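Local coordinates for protein putative efflux transporter (Bacteroides eggerthii, PDB 4L8J) that probably serves as the periplasmic membrane-fusion (adaptor) subunit of an HlyD-family efflux pump, bridging inner-membrane transporter and outer-membrane channel, at residues A184-E189 with I241-D246; I21-S26 with D173-L178. One frame throughout, in Å; residues are numbered along the deposited sequence.

Contact 1: residues A184-E189 with I241-D246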
loop_
_atom_site.group_PDB
_atom_site.type_symbol
_atom_site.label_atom_id
_atom_site.label_comp_id
_atom_site.label_asym_id
_atom_site.label_seq_id
_atom_site.Cartn_x
_atom_site.Cartn_y
_atom_site.Cartn_z
ATOM N N ALA A 184 10.036 -5.197 23.043
ATOM C CA ALA A 184 11.271 -4.810 22.333
ATOM C C ALA A 184 12.443 -5.591 22.973
ATOM O O ALA A 184 12.446 -5.776 24.197
ATOM C CB ALA A 184 11.493 -3.300 22.465
ATOM N N THR A 185 13.365 -6.135 22.175
ATOM C CA THR A 185 14.493 -6.905 22.723
ATOM C C THR A 185 15.829 -6.194 22.461
ATOM O O THR A 185 15.925 -5.380 21.552
ATOM C CB THR A 185 14.518 -8.351 22.153
ATOM O OG1 THR A 185 14.775 -8.302 20.753
ATOM C CG2 THR A 185 13.224 -9.140 22.449
ATOM N N PHE A 186 16.847 -6.508 23.265
ATOM C CA PHE A 186 18.210 -5.973 23.159
ATOM C C PHE A 186 19.174 -7.116 23.137
ATOM O O PHE A 186 19.136 -7.961 24.037
ATOM C CB PHE A 186 18.560 -5.022 24.332
ATOM C CG PHE A 186 17.575 -3.911 24.598
ATOM C CD1 PHE A 186 16.448 -4.131 25.378
ATOM C CD2 PHE A 186 17.769 -2.643 24.060
ATOM C CE1 PHE A 186 15.536 -3.099 25.625
ATOM C CE2 PHE A 186 16.868 -1.607 24.322
ATOM C CZ PHE A 186 15.758 -1.843 25.093
ATOM N N LYS A 187 20.028 -7.156 22.109
ATOM C CA LYS A 187 21.067 -8.177 21.962
ATOM C C LYS A 187 22.402 -7.462 21.827
ATOM O O LYS A 187 22.525 -6.543 21.010
ATOM C CB LYS A 187 20.794 -9.108 20.763
ATOM C CG LYS A 187 19.432 -9.813 20.773
ATOM C CD LYS A 187 19.411 -11.100 21.589
ATOM C CE LYS A 187 18.031 -11.723 21.637
ATOM N NZ LYS A 187 17.200 -11.127 22.715
ATOM N N VAL A 188 23.378 -7.844 22.661
ATOM C CA VAL A 188 24.707 -7.230 22.694
ATOM C C VAL A 188 25.774 -8.113 22.086
ATOM O O VAL A 188 25.906 -9.287 22.423
ATOM C CB VAL A 188 25.104 -6.849 24.148
ATOM C CG1 VAL A 188 26.536 -6.277 24.224
ATOM C CG2 VAL A 188 24.104 -5.873 24.734
ATOM N N GLU A 189 26.593 -7.491 21.267
ATOM C CA GLU A 189 27.781 -8.102 20.707
ATOM C C GLU A 189 28.975 -7.202 21.076
ATOM O O GLU A 189 29.002 -6.050 20.653
ATOM C CB GLU A 189 27.631 -8.302 19.186
ATOM C CG GLU A 189 28.755 -9.171 18.618
ATOM C CD GLU A 189 28.817 -9.267 17.105
ATOM O OE1 GLU A 189 28.196 -8.428 16.413
ATOM O OE2 GLU A 189 29.508 -10.183 16.611
ATOM N N ILE A 241 24.650 -2.751 20.095
ATOM C CA ILE A 241 23.343 -3.092 20.686
ATOM C C ILE A 241 22.363 -3.202 19.554
ATOM O O ILE A 241 22.109 -2.223 18.849
ATOM C CB ILE A 241 22.829 -2.137 21.789
ATOM C CG1 ILE A 241 23.901 -1.954 22.891
ATOM C CG2 ILE A 241 21.511 -2.664 22.397
ATOM C CD1 ILE A 241 24.722 -0.757 22.731
ATOM N N ARG A 242 21.796 -4.383 19.388
ATOM C CA ARG A 242 20.766 -4.598 18.369
ATOM C C ARG A 242 19.412 -4.523 19.070
ATOM O O ARG A 242 19.151 -5.303 19.985
ATOM C CB ARG A 242 20.994 -5.960 17.654
ATOM C CG ARG A 242 19.796 -6.586 16.906
ATOM C CD ARG A 242 19.354 -5.898 15.634
ATOM N NE ARG A 242 20.426 -5.644 14.659
ATOM C CZ ARG A 242 20.748 -6.431 13.635
ATOM N NH1 ARG A 242 20.138 -7.598 13.468
ATOM N NH2 ARG A 242 21.686 -6.062 12.777
ATOM N N LEU A 243 18.602 -3.521 18.716
ATOM C CA LEU A 243 17.234 -3.350 19.218
ATOM C C LEU A 243 16.278 -3.953 18.194
ATOM O O LEU A 243 16.378 -3.571 17.032
ATOM C CB LEU A 243 16.910 -1.846 19.444
ATOM C CG LEU A 243 15.424 -1.465 19.726
ATOM C CD1 LEU A 243 14.997 -1.888 21.104
ATOM C CD2 LEU A 243 15.207 0.045 19.579
ATOM N N ALA A 244 15.386 -4.892 18.597
ATOM C CA ALA A 244 14.364 -5.513 17.711
ATOM C C ALA A 244 12.982 -5.242 18.272
ATOM O O ALA A 244 12.690 -5.572 19.437
ATOM C CB ALA A 244 14.577 -7.013 17.554
ATOM N N SER A 245 12.165 -4.552 17.470
ATOM C CA SER A 245 10.836 -4.158 17.885
ATOM C C SER A 245 9.788 -4.569 16.855
ATOM O O SER A 245 9.835 -4.093 15.716
ATOM C CB SER A 245 10.768 -2.637 18.080
ATOM O OG SER A 245 11.760 -2.132 18.957
ATOM N N ASP A 246 8.799 -5.378 17.275
ATOM C CA ASP A 246 7.689 -5.690 16.382
ATOM C C ASP A 246 6.678 -4.555 16.534
ATOM O O ASP A 246 6.038 -4.446 17.570
ATOM C CB ASP A 246 7.080 -7.081 16.645
ATOM C CG ASP A 246 6.080 -7.526 15.578
ATOM O OD1 ASP A 246 5.587 -6.664 14.822
ATOM O OD2 ASP A 246 5.775 -8.731 15.519
HETATM O O HOH W 1 17.315 -7.476 19.550
#
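A184 meets the strand 241-246 at the mouth of an antiparallel pairing, two neighbouring strands of the six-stranded beta-barrel domain found in HlyD-family membrane-fusion proteins. Its CB rests against S245 OG at 3.7 Å, a hydroxyl whose hydrogen bond goes to L178 O. T185 and A244 form a hydrogen-bonded pair: T185 N donates a hydrogen bond to A244 O at 2.9 Å, and A244 N returns a bond to T185 O. On the face that also carries K187 and R242, T185 turns OG1 into the position between its own N and carbonyl carbon (chi1 65°), which sets the hydroxyl 3.5 Å from A244 CB. F186 comes next, paired with L243 without backbone hydrogen bonds, and its buried ring lies side by side with the leucine. L243 CD1 sits 4.2 Å from the ring centroid in an off-centre CH-pi contact, while I241 CG2 meets the ring edge at CD2, 4.1 Å away. The side chains of F169 and I219, from strands 166-171 and 215-221, also touch F186. K187 and R242 restore the hydrogen-bonded pattern, and R242 N reaches K187 O in a nearly straight bond of 2.8 Å (178° at the hydrogen). Beyond the pair, R242 NE forms a salt bridge with D24. V188 then faces I241 across a non-hydrogen-bonded pair inside the barrel, V188 CG2 against I241 CG1. Above the polar face one water spans the strands, bonded to T185 OG1 and donating to R242 O, 2.9 Å from that oxygen.

Contact 2: residues I21-S26 with D173-L178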
loop_
_atom_site.group_PDB
_atom_site.type_symbol
_atom_site.label_atom_id
_atom_site.label_comp_id
_atom_site.label_asym_id
_atom_site.label_seq_id
_atom_site.Cartn_x
_atom_site.Cartn_y
_atom_site.Cartn_z
ATOM N N ILE A 21 11.202 -4.139 13.254
ATOM C CA ILE A 21 12.191 -3.105 12.981
ATOM C C ILE A 21 13.464 -3.424 13.751
ATOM O O ILE A 21 13.410 -3.706 14.941
ATOM C CB ILE A 21 11.661 -1.687 13.319
ATOM C CG1 ILE A 21 10.275 -1.391 12.681
ATOM C CG2 ILE A 21 12.731 -0.581 13.007
ATOM C CD1 ILE A 21 10.201 -1.442 11.136
ATOM N N LEU A 22 14.607 -3.385 13.066
ATOM C CA LEU A 22 15.909 -3.645 13.673
ATOM C C LEU A 22 16.765 -2.393 13.608
ATOM O O LEU A 22 16.785 -1.731 12.570
ATOM C CB LEU A 22 16.621 -4.792 12.939
ATOM C CG LEU A 22 15.872 -6.117 12.768
ATOM C CD1 LEU A 22 16.672 -7.045 11.850
ATOM C CD2 LEU A 22 15.662 -6.812 14.098
ATOM N N LYS A 23 17.436 -2.039 14.722
ATOM C CA LYS A 23 18.355 -0.909 14.787
ATOM C C LYS A 23 19.569 -1.306 15.545
ATOM O O LYS A 23 19.458 -1.996 16.562
ATOM C CB LYS A 23 17.717 0.350 15.443
ATOM C CG LYS A 23 16.496 0.911 14.717
ATOM C CD LYS A 23 16.862 1.643 13.406
ATOM C CE LYS A 23 15.602 2.052 12.675
ATOM N NZ LYS A 23 15.894 2.627 11.345
ATOM N N ASP A 24 20.727 -0.822 15.097
ATOM C CA ASP A 24 22.000 -1.068 15.746
ATOM C C ASP A 24 22.510 0.230 16.342
ATOM O O ASP A 24 22.451 1.280 15.700
ATOM C CB ASP A 24 23.011 -1.669 14.779
ATOM C CG ASP A 24 22.673 -3.084 14.350
ATOM O OD1 ASP A 24 22.513 -3.950 15.231
ATOM O OD2 ASP A 24 22.581 -3.320 13.151
ATOM N N PHE A 25 22.976 0.151 17.581
ATOM C CA PHE A 25 23.552 1.278 18.316
ATOM C C PHE A 25 24.865 0.873 18.888
ATOM O O PHE A 25 25.051 -0.291 19.238
ATOM C CB PHE A 25 22.616 1.749 19.459
ATOM C CG PHE A 25 21.206 2.037 18.998
ATOM C CD1 PHE A 25 20.910 3.202 18.295
ATOM C CD2 PHE A 25 20.178 1.136 19.248
ATOM C CE1 PHE A 25 19.621 3.444 17.830
ATOM C CE2 PHE A 25 18.883 1.395 18.814
ATOM C CZ PHE A 25 18.607 2.557 18.121
ATOM N N SER A 26 25.792 1.835 18.965
ATOM C CA SER A 26 27.078 1.710 19.620
ATOM C C SER A 26 26.894 2.145 21.064
ATOM O O SER A 26 26.268 3.168 21.341
ATOM C CB SER A 26 28.150 2.550 18.922
ATOM O OG SER A 26 28.335 2.070 17.603
ATOM N N ASP A 173 16.170 10.578 19.376
ATOM C CA ASP A 173 14.823 10.901 19.836
ATOM C C ASP A 173 13.710 10.369 18.932
ATOM O O ASP A 173 12.653 10.009 19.439
ATOM C CB ASP A 173 14.650 12.423 19.980
ATOM C CG ASP A 173 15.516 12.993 21.064
ATOM O OD1 ASP A 173 15.155 12.844 22.239
ATOM O OD2 ASP A 173 16.577 13.574 20.734
ATOM N N ASP A 174 13.924 10.343 17.613
ATOM C CA ASP A 174 12.911 9.861 16.669
ATOM C C ASP A 174 12.638 8.358 16.807
ATOM O O ASP A 174 11.642 7.892 16.260
ATOM C CB ASP A 174 13.319 10.186 15.219
ATOM C CG ASP A 174 13.043 11.632 14.792
ATOM O OD1 ASP A 174 12.575 12.433 15.644
ATOM O OD2 ASP A 174 13.316 11.963 13.617
ATOM N N TYR A 175 13.508 7.606 17.513
ATOM C CA TYR A 175 13.342 6.173 17.707
ATOM C C TYR A 175 12.698 5.842 19.065
ATOM O O TYR A 175 12.735 4.694 19.475
ATOM C CB TYR A 175 14.688 5.420 17.553
ATOM C CG TYR A 175 15.315 5.439 16.172
ATOM C CD1 TYR A 175 14.542 5.653 15.033
ATOM C CD2 TYR A 175 16.671 5.200 16.000
ATOM C CE1 TYR A 175 15.119 5.703 13.762
ATOM C CE2 TYR A 175 17.258 5.216 14.726
ATOM C CZ TYR A 175 16.473 5.460 13.608
ATOM O OH TYR A 175 17.030 5.483 12.348
ATOM N N LEU A 176 12.102 6.836 19.759
ATOM C CA LEU A 176 11.396 6.600 21.010
ATOM C C LEU A 176 10.303 5.520 20.850
ATOM O O LEU A 176 10.145 4.696 21.753
ATOM C CB LEU A 176 10.775 7.895 21.539
ATOM C CG LEU A 176 10.019 7.795 22.891
ATOM C CD1 LEU A 176 10.927 7.234 24.008
ATOM C CD2 LEU A 176 9.410 9.132 23.271
ATOM N N TYR A 177 9.569 5.514 19.706
ATOM C CA TYR A 177 8.500 4.526 19.442
ATOM C C TYR A 177 9.055 3.094 19.429
ATOM O O TYR A 177 8.361 2.165 19.843
ATOM C CB TYR A 177 7.754 4.846 18.136
ATOM C CG TYR A 177 8.524 4.575 16.862
ATOM C CD1 TYR A 177 9.487 5.469 16.403
ATOM C CD2 TYR A 177 8.230 3.474 16.069
ATOM C CE1 TYR A 177 10.192 5.234 15.222
ATOM C CE2 TYR A 177 8.913 3.240 14.874
ATOM C CZ TYR A 177 9.905 4.116 14.462
ATOM O OH TYR A 177 10.594 3.900 13.285
ATOM N N LEU A 178 10.326 2.925 19.009
ATOM C CA LEU A 178 10.941 1.602 18.997
ATOM C C LEU A 178 11.249 1.156 20.414
ATOM O O LEU A 178 11.076 -0.019 20.698
ATOM C CB LEU A 178 12.188 1.523 18.084
ATOM C CG LEU A 178 11.912 1.828 16.592
ATOM C CD1 LEU A 178 13.204 2.022 15.810
ATOM C CD2 LEU A 178 11.020 0.777 15.953
#
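With CG of K23 anti to its carbonyl carbon (chi1 -61°), a bend at chi2 (-74°) puts K23 CD beside the ring of Y175, 3.8 Å from both CE2 and CZ of the tyrosine. The two side chains cross at about a right angle. K23 CE lies over one face of the phenol ring, 4.1 Å from its centroid, in a CH-pi contact, and NZ continues to the hydroxyl, donating a hydrogen bond to Y175 OH at 3.2 Å. The tyrosine thus offers the lysine both a flat apolar surface for its methylenes and an oxygen for its ammonium. F25 meets the same tyrosine elsewhere: F25 CE1 and Y175 CD2 approach to 3.9 Å, edge against edge, each near the plane of the other ring. An alanine in place of Y175 would probably leave K23 NZ without this acceptor, the outer part of its chain, from CD to NZ, freer to swing, and a gap beside the edge of F25. Farther along, L178 carries the apolar half of the contact. Its CD1 lies 3.6 Å from K23 CG, and its CD2 is 3.7 Å from I21 CB, with CG2 of the isoleucine equally near. I247, in the loop after strand 238-246, touches both I21 and L178 and extends this packing. Y175 occupies the N-cap position of the short helix 176-180, and L178 N makes a weak bond back to Y175 O. Through Y175 and L178 against I21, K23 and F25, a short helix packs on strand 20-29 at one end of the beta-barrel domain characteristic of membrane-fusion proteins.

Contact 1 pairs two adjacent strands of a small barrel, and contact 2 sets a short helix against a third, their centres lying about 9 Å apart. Strand 238-246 is shared ground: it pairs with 185-190 in contact 1 and neighbours strand 20-29, the strand of contact 2, along the seam that closes the barrel. That seam includes a probable hydrogen bond from I241 N to F25 O (2.6 Å) and a salt bridge between R242 NE and D24 OD1 (2.7 Å). Packing joins the contacts too, with L243 CD2 on L178 CB at 3.7 Å. Bound PEG, probably from crystallisation, lies about 4 Å from the side chains of R242 and of K23, and D24 N is hydrogen-bonded to PEG.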